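Local coordinates for bartonella effector protein (Bep) substrate of VirB T4SS (Bartonella sp. 1-1C, PDB 4PY3) that probably transfers AMP from ATP to threonine or tyrosine hydroxyls of target proteins, through the Fic domain that makes up this N-terminal part of the effector, at residues Tyr13-Met18 against Asn26-Lys31; Asn49-Pro54 against Leu62-Gln67. All blocks are in the same frame, centred on the assembly; numbering follows the deposited sequence.

Contact 1: Tyr13-Met18 against Asn26-Lys31; sequences YAYPHM and NIMSTK
The ring of Tyr-15 carries the sulfur of Met-28 over one face. Met-28 SD sits 4.0 Å from the centroid of the Tyr-15 ring and 18° off its normal, displaced toward the CE2 side. This is a Met-aromatic contact. The carbonyl oxygen of Ile-27 approaches the same ring obliquely, with Ile-27 O 3.9 Å from Tyr-15 CE2. The His-17 ring is met differently. Met-28 CE lies at its edge, near the ring plane, 3.9 Å from His-17 CE1. Met-18 CG, from the same segment as the histidine, lies over one face of that imidazole.

Met-28 is the residue all three side chains share. Its chain bends about the CB-CG bond (chi2 -57°), which brings SD over the tyrosine while the methyl carries on to the histidine. Met-18 comes across the root of this side chain at about a right angle, with Met-18 SD 3.7 Å from Met-28 CB. Further along the tyrosine, its hydroxyl reaches the backbone of the other segment: Tyr-15 OH is 3.7 Å from Asn-26 CA.

The two segments are the limbs of a loop in the N-terminal region, leading into helix 30-48. Ser-29 is the N-cap of that helix, its OG bonded to Lys-32 N. Asn-23, between the segments, bonds to both: its N to Tyr-15 OH and its ND2 to Ile-27 O. Thr-20 OG1 likewise bonds Met-28 O.

No hydrogen bond runs directly between the two segments. Their mutual hold is by dispersion and sulfur-aromatic attraction at the protein surface, while the intervening residues supply the polar bonds that fix the tyrosine hydroxyl and the carbonyls of Ile-27 and Met-28.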
loop_
_atom_site.group_PDB
_atom_site.type_symbol
_atom_site.label_atom_id
_atom_site.label_comp_id
_atom_site.label_asym_id
_atom_site.label_seq_id
_atom_site.Cartn_x
_atom_site.Cartn_y
_atom_site.Cartn_z
ATOM N N TYR A 13 6.587 -17.142 -5.726
ATOM C CA TYR A 13 7.151 -15.855 -5.328
ATOM C C TYR A 13 8.418 -16.032 -4.469
ATOM O O TYR A 13 9.286 -15.171 -4.455
ATOM C CB TYR A 13 6.128 -15.005 -4.547
ATOM C CG TYR A 13 5.051 -14.343 -5.378
ATOM C CD1 TYR A 13 5.333 -13.243 -6.178
ATOM C CD2 TYR A 13 3.741 -14.794 -5.344
ATOM C CE1 TYR A 13 4.339 -12.626 -6.933
ATOM C CE2 TYR A 13 2.743 -14.182 -6.093
ATOM C CZ TYR A 13 3.051 -13.102 -6.886
ATOM O OH TYR A 13 2.047 -12.493 -7.624
ATOM N N ALA A 14 8.510 -17.134 -3.737
ATOM C CA ALA A 14 9.665 -17.393 -2.869
ATOM C C ALA A 14 10.613 -18.418 -3.516
ATOM O O ALA A 14 10.229 -19.096 -4.461
ATOM C CB ALA A 14 9.196 -17.899 -1.512
ATOM N N TYR A 15 11.838 -18.522 -3.015
ATOM C CA TYR A 15 12.810 -19.500 -3.563
ATOM C C TYR A 15 12.381 -20.944 -3.277
ATOM O O TYR A 15 11.704 -21.196 -2.291
ATOM C CB TYR A 15 14.220 -19.237 -3.017
ATOM C CG TYR A 15 14.853 -17.989 -3.559
ATOM C CD1 TYR A 15 15.359 -17.946 -4.849
ATOM C CD2 TYR A 15 14.956 -16.838 -2.775
ATOM C CE1 TYR A 15 15.961 -16.797 -5.348
ATOM C CE2 TYR A 15 15.548 -15.680 -3.271
ATOM C CZ TYR A 15 16.047 -15.666 -4.554
ATOM O OH TYR A 15 16.631 -14.521 -5.028
ATOM N N PRO A 16 12.762 -21.905 -4.136
ATOM C CA PRO A 16 12.331 -23.296 -3.894
ATOM C C PRO A 16 12.936 -23.917 -2.645
ATOM O O PRO A 16 12.355 -24.822 -2.080
ATOM C CB PRO A 16 12.822 -24.059 -5.124
ATOM C CG PRO A 16 13.148 -23.008 -6.134
ATOM C CD PRO A 16 13.562 -21.795 -5.362
ATOM N N HIS A 17 14.080 -23.395 -2.236
ATOM C CA HIS A 17 14.830 -23.936 -1.118
ATOM C C HIS A 17 14.881 -23.007 0.103
ATOM O O HIS A 17 15.305 -23.444 1.175
ATOM C CB HIS A 17 16.260 -24.296 -1.568
ATOM C CG HIS A 17 17.103 -23.105 -1.887
ATOM N ND1 HIS A 17 16.756 -22.180 -2.848
ATOM C CD2 HIS A 17 18.273 -22.679 -1.367
ATOM C CE1 HIS A 17 17.676 -21.239 -2.908
ATOM N NE2 HIS A 17 18.607 -21.515 -2.015
ATOM N N MET A 18 14.446 -21.759 -0.046
ATOM C CA MET A 18 14.292 -20.842 1.098
ATOM C C MET A 18 13.003 -20.002 1.067
ATOM O O MET A 18 12.467 -19.685 0.008
ATOM C CB MET A 18 15.490 -19.908 1.163
ATOM C CG MET A 18 16.830 -20.595 1.077
ATOM S SD MET A 18 18.187 -19.604 1.717
ATOM C CE MET A 18 17.766 -19.582 3.453
ATOM N N ASN A 26 19.598 -11.492 -5.686
ATOM C CA ASN A 26 19.962 -12.862 -5.323
ATOM C C ASN A 26 20.315 -12.974 -3.841
ATOM O O ASN A 26 21.185 -13.738 -3.461
ATOM C CB ASN A 26 21.116 -13.354 -6.205
ATOM C CG ASN A 26 20.820 -13.258 -7.693
ATOM O OD1 ASN A 26 21.674 -12.824 -8.439
ATOM N ND2 ASN A 26 19.617 -13.636 -8.126
ATOM N N ILE A 27 19.624 -12.202 -3.009
ATOM C CA ILE A 27 19.830 -12.209 -1.559
ATOM C C ILE A 27 18.920 -13.239 -0.904
ATOM O O ILE A 27 17.706 -13.247 -1.139
ATOM C CB ILE A 27 19.553 -10.819 -0.946
ATOM C CG1 ILE A 27 20.645 -9.842 -1.381
ATOM C CG2 ILE A 27 19.498 -10.895 0.574
ATOM C CD1 ILE A 27 20.357 -8.396 -1.038
ATOM N N MET A 28 19.505 -14.084 -0.063
ATOM C CA MET A 28 18.791 -15.220 0.522
ATOM C C MET A 28 18.346 -14.969 1.954
ATOM O O MET A 28 17.478 -15.664 2.457
ATOM C CB MET A 28 19.683 -16.457 0.477
ATOM C CG MET A 28 20.229 -16.777 -0.902
ATOM S SD MET A 28 18.906 -16.993 -2.108
ATOM C CE MET A 28 19.738 -17.975 -3.358
ATOM N N SER A 29 18.928 -13.974 2.606
ATOM C CA SER A 29 18.517 -13.603 3.958
ATOM C C SER A 29 17.346 -12.615 3.898
ATOM O O SER A 29 17.437 -11.575 3.258
ATOM C CB SER A 29 19.685 -12.976 4.723
ATOM O OG SER A 29 19.229 -12.360 5.910
ATOM N N THR A 30 16.243 -12.961 4.553
ATOM C CA THR A 30 15.076 -12.088 4.595
ATOM C C THR A 30 15.412 -10.769 5.302
ATOM O O THR A 30 14.936 -9.708 4.899
ATOM C CB THR A 30 13.880 -12.789 5.278
ATOM O OG1 THR A 30 13.363 -13.793 4.402
ATOM C CG2 THR A 30 12.753 -11.796 5.607
ATOM N N LYS A 31 16.235 -10.843 6.346
ATOM C CA LYS A 31 16.664 -9.655 7.073
ATOM C C LYS A 31 17.465 -8.701 6.184
ATOM O O LYS A 31 17.164 -7.509 6.128
ATOM C CB LYS A 31 17.496 -10.059 8.290
#

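Contact 2: Asn49-Pro54 against Leu62-Gln67; sequences NKEPLP and LKYIHQ
Glu-51 and Tyr-64 make this contact by a single hydrogen bond. The phenol is the donor, and Tyr-64 OH lies 2.7 Å from Glu-51 OE2. It meets that oxygen on the syn side, 23° out of the carboxylate plane. The other carboxylate oxygen is also close, with Glu-51 OE1 3.0 Å from Tyr-64 OH, but the bond is made to OE2.

The two side chains reach toward each other across the gap, and the carboxylate oxygens close on the phenol oxygen. Glu-51 OE2 lies at the edge of the Tyr-64 ring, near its plane. The carboxylate is turned almost perpendicular to the ring, the planes being 83° apart. With chi1 at 170°, the Tyr-64 ring swings away from its own backbone N and stands out from the helix toward the loop. Glu-51 spans the rest with a stretched chain.

Segment 62-67 is part of helix 59-70, within the Fic family region of this largely helical domain. Segment 49-54 lies in the linker between helix 30-48 and helix 59-70. The contact thus joins the linker to the helix it leads into, on the surface of the domain.

A second polar partner meets the phenol: Arg-68 NE, one turn further along helix 59-70, is bonded to Tyr-64 OH. The hydroxyl is thus shared by a guanidinium and a carboxylate, and the positive charge would probably polarise the phenol and strengthen its bond to Glu-51. Elsewhere on this helix, Leu-62 packs on Thr-162 and Phe-166 of helix 159-173, while His-66 stacks on Phe-155.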
loop_
_atom_site.group_PDB
_atom_site.type_symbol
_atom_site.label_atom_id
_atom_site.label_comp_id
_atom_site.label_asym_id
_atom_site.label_seq_id
_atom_site.Cartn_x
_atom_site.Cartn_y
_atom_site.Cartn_z
ATOM N N ASN A 49 9.629 12.201 -5.976
ATOM C CA ASN A 49 9.246 13.506 -5.438
ATOM C C ASN A 49 9.497 14.664 -6.391
ATOM O O ASN A 49 8.963 15.750 -6.191
ATOM C CB ASN A 49 9.948 13.777 -4.111
ATOM C CG ASN A 49 9.393 12.941 -2.981
ATOM O OD1 ASN A 49 8.310 12.374 -3.088
ATOM N ND2 ASN A 49 10.141 12.848 -1.894
ATOM N N LYS A 50 10.315 14.444 -7.418
ATOM C CA LYS A 50 10.530 15.457 -8.443
ATOM C C LYS A 50 9.410 15.486 -9.474
ATOM O O LYS A 50 9.339 16.436 -10.261
ATOM C CB LYS A 50 11.834 15.214 -9.189
ATOM C CG LYS A 50 13.074 15.291 -8.331
ATOM C CD LYS A 50 14.302 15.039 -9.182
ATOM C CE LYS A 50 15.474 14.576 -8.338
ATOM N NZ LYS A 50 16.673 14.334 -9.185
ATOM N N GLU A 51 8.527 14.478 -9.476
ATOM C CA GLU A 51 7.503 14.431 -10.539
ATOM C C GLU A 51 6.196 15.146 -10.082
ATOM O O GLU A 51 5.883 15.234 -8.878
ATOM C CB GLU A 51 7.336 13.072 -11.291
ATOM C CG GLU A 51 6.866 11.877 -10.504
ATOM C CD GLU A 51 7.326 10.572 -11.226
ATOM O OE1 GLU A 51 6.854 10.445 -12.359
ATOM O OE2 GLU A 51 8.160 9.711 -10.770
ATOM N N PRO A 52 5.483 15.756 -11.037
ATOM C CA PRO A 52 4.225 16.409 -10.681
ATOM C C PRO A 52 3.237 15.396 -10.153
ATOM O O PRO A 52 3.310 14.211 -10.488
ATOM C CB PRO A 52 3.733 16.978 -12.016
ATOM C CG PRO A 52 4.969 17.161 -12.819
ATOM C CD PRO A 52 5.827 15.986 -12.447
ATOM N N LEU A 53 2.324 15.868 -9.330
ATOM C CA LEU A 53 1.279 15.028 -8.801
ATOM C C LEU A 53 0.332 14.709 -9.944
ATOM O O LEU A 53 0.049 15.567 -10.761
ATOM C CB LEU A 53 0.548 15.757 -7.671
ATOM C CG LEU A 53 1.472 16.175 -6.518
ATOM C CD1 LEU A 53 0.781 17.130 -5.555
ATOM C CD2 LEU A 53 1.996 14.947 -5.787
ATOM N N PRO A 54 -0.161 13.467 -10.006
ATOM C CA PRO A 54 -1.028 13.091 -11.114
ATOM C C PRO A 54 -2.390 13.763 -11.016
ATOM O O PRO A 54 -2.823 14.126 -9.918
ATOM C CB PRO A 54 -1.179 11.586 -10.924
ATOM C CG PRO A 54 -1.130 11.417 -9.445
ATOM C CD PRO A 54 -0.114 12.422 -8.970
ATOM N N LEU A 62 -1.080 3.982 -8.044
ATOM C CA LEU A 62 -0.644 3.104 -6.958
ATOM C C LEU A 62 0.372 2.056 -7.453
ATOM O O LEU A 62 1.403 1.833 -6.827
ATOM C CB LEU A 62 -1.842 2.387 -6.334
ATOM C CG LEU A 62 -1.534 1.538 -5.101
ATOM C CD1 LEU A 62 -1.286 2.407 -3.884
ATOM C CD2 LEU A 62 -2.658 0.554 -4.830
ATOM N N LYS A 63 0.057 1.432 -8.585
ATOM C CA LYS A 63 0.934 0.452 -9.180
ATOM C C LYS A 63 2.252 1.071 -9.602
ATOM O O LYS A 63 3.309 0.453 -9.444
ATOM C CB LYS A 63 0.267 -0.225 -10.377
ATOM C CG LYS A 63 -0.784 -1.238 -9.966
ATOM C CD LYS A 63 -1.274 -2.022 -11.170
ATOM C CE LYS A 63 -2.603 -1.554 -11.663
ATOM N NZ LYS A 63 -3.128 -2.523 -12.669
ATOM N N TYR A 64 2.189 2.280 -10.157
ATOM C CA TYR A 64 3.395 2.984 -10.579
ATOM C C TYR A 64 4.302 3.268 -9.375
ATOM O O TYR A 64 5.524 3.137 -9.470
ATOM C CB TYR A 64 3.056 4.271 -11.334
ATOM C CG TYR A 64 4.263 5.151 -11.587
ATOM C CD1 TYR A 64 5.183 4.835 -12.584
ATOM C CD2 TYR A 64 4.493 6.294 -10.823
ATOM C CE1 TYR A 64 6.291 5.640 -12.817
ATOM C CE2 TYR A 64 5.597 7.092 -11.044
ATOM C CZ TYR A 64 6.490 6.767 -12.036
ATOM O OH TYR A 64 7.577 7.571 -12.264
ATOM N N ILE A 65 3.708 3.639 -8.245
ATOM C CA ILE A 65 4.490 3.880 -7.042
ATOM C C ILE A 65 5.193 2.598 -6.613
ATOM O O ILE A 65 6.373 2.620 -6.294
ATOM C CB ILE A 65 3.618 4.384 -5.887
ATOM C CG1 ILE A 65 3.139 5.805 -6.194
ATOM C CG2 ILE A 65 4.388 4.383 -4.575
ATOM C CD1 ILE A 65 1.895 6.189 -5.433
ATOM N N HIS A 66 4.441 1.505 -6.575
ATOM C CA HIS A 66 4.979 0.214 -6.177
ATOM C C HIS A 66 6.085 -0.189 -7.152
ATOM O O HIS A 66 7.143 -0.663 -6.740
ATOM C CB HIS A 66 3.874 -0.833 -6.159
ATOM C CG HIS A 66 4.275 -2.133 -5.541
ATOM N ND1 HIS A 66 5.003 -3.087 -6.223
ATOM C CD2 HIS A 66 4.064 -2.639 -4.301
ATOM C CE1 HIS A 66 5.221 -4.124 -5.437
ATOM N NE2 HIS A 66 4.669 -3.878 -4.262
ATOM N N GLN A 67 5.848 0.066 -8.439
ATOM C CA GLN A 67 6.843 -0.208 -9.466
ATOM C C GLN A 67 8.139 0.540 -9.154
ATOM O O GLN A 67 9.218 -0.050 -9.132
ATOM C CB GLN A 67 6.331 0.176 -10.854
ATOM C CG GLN A 67 7.054 -0.543 -11.985
ATOM C CD GLN A 67 6.397 -0.361 -13.346
ATOM O OE1 GLN A 67 5.234 0.023 -13.454
ATOM N NE2 GLN A 67 7.148 -0.655 -14.399
#

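From the N terminus, contact 1 comes first. It closes a short loop of seven intervening residues just ahead of helix 30-48. The chain then runs through that helix to the linker where contact 2 begins. Contact 2 closes a second short loop, which includes the start of helix 59-70. The two loops follow in series and neither nests nor crosses. The centres of contact 1 and contact 2 are about 28 Å apart. The nearest atoms of contact 1 and contact 2 are about 9 Å apart. Contact 1 ties the N-terminal loop region to the start of helix 30-48. Contact 2 ties the linker after that helix to helix 59-70.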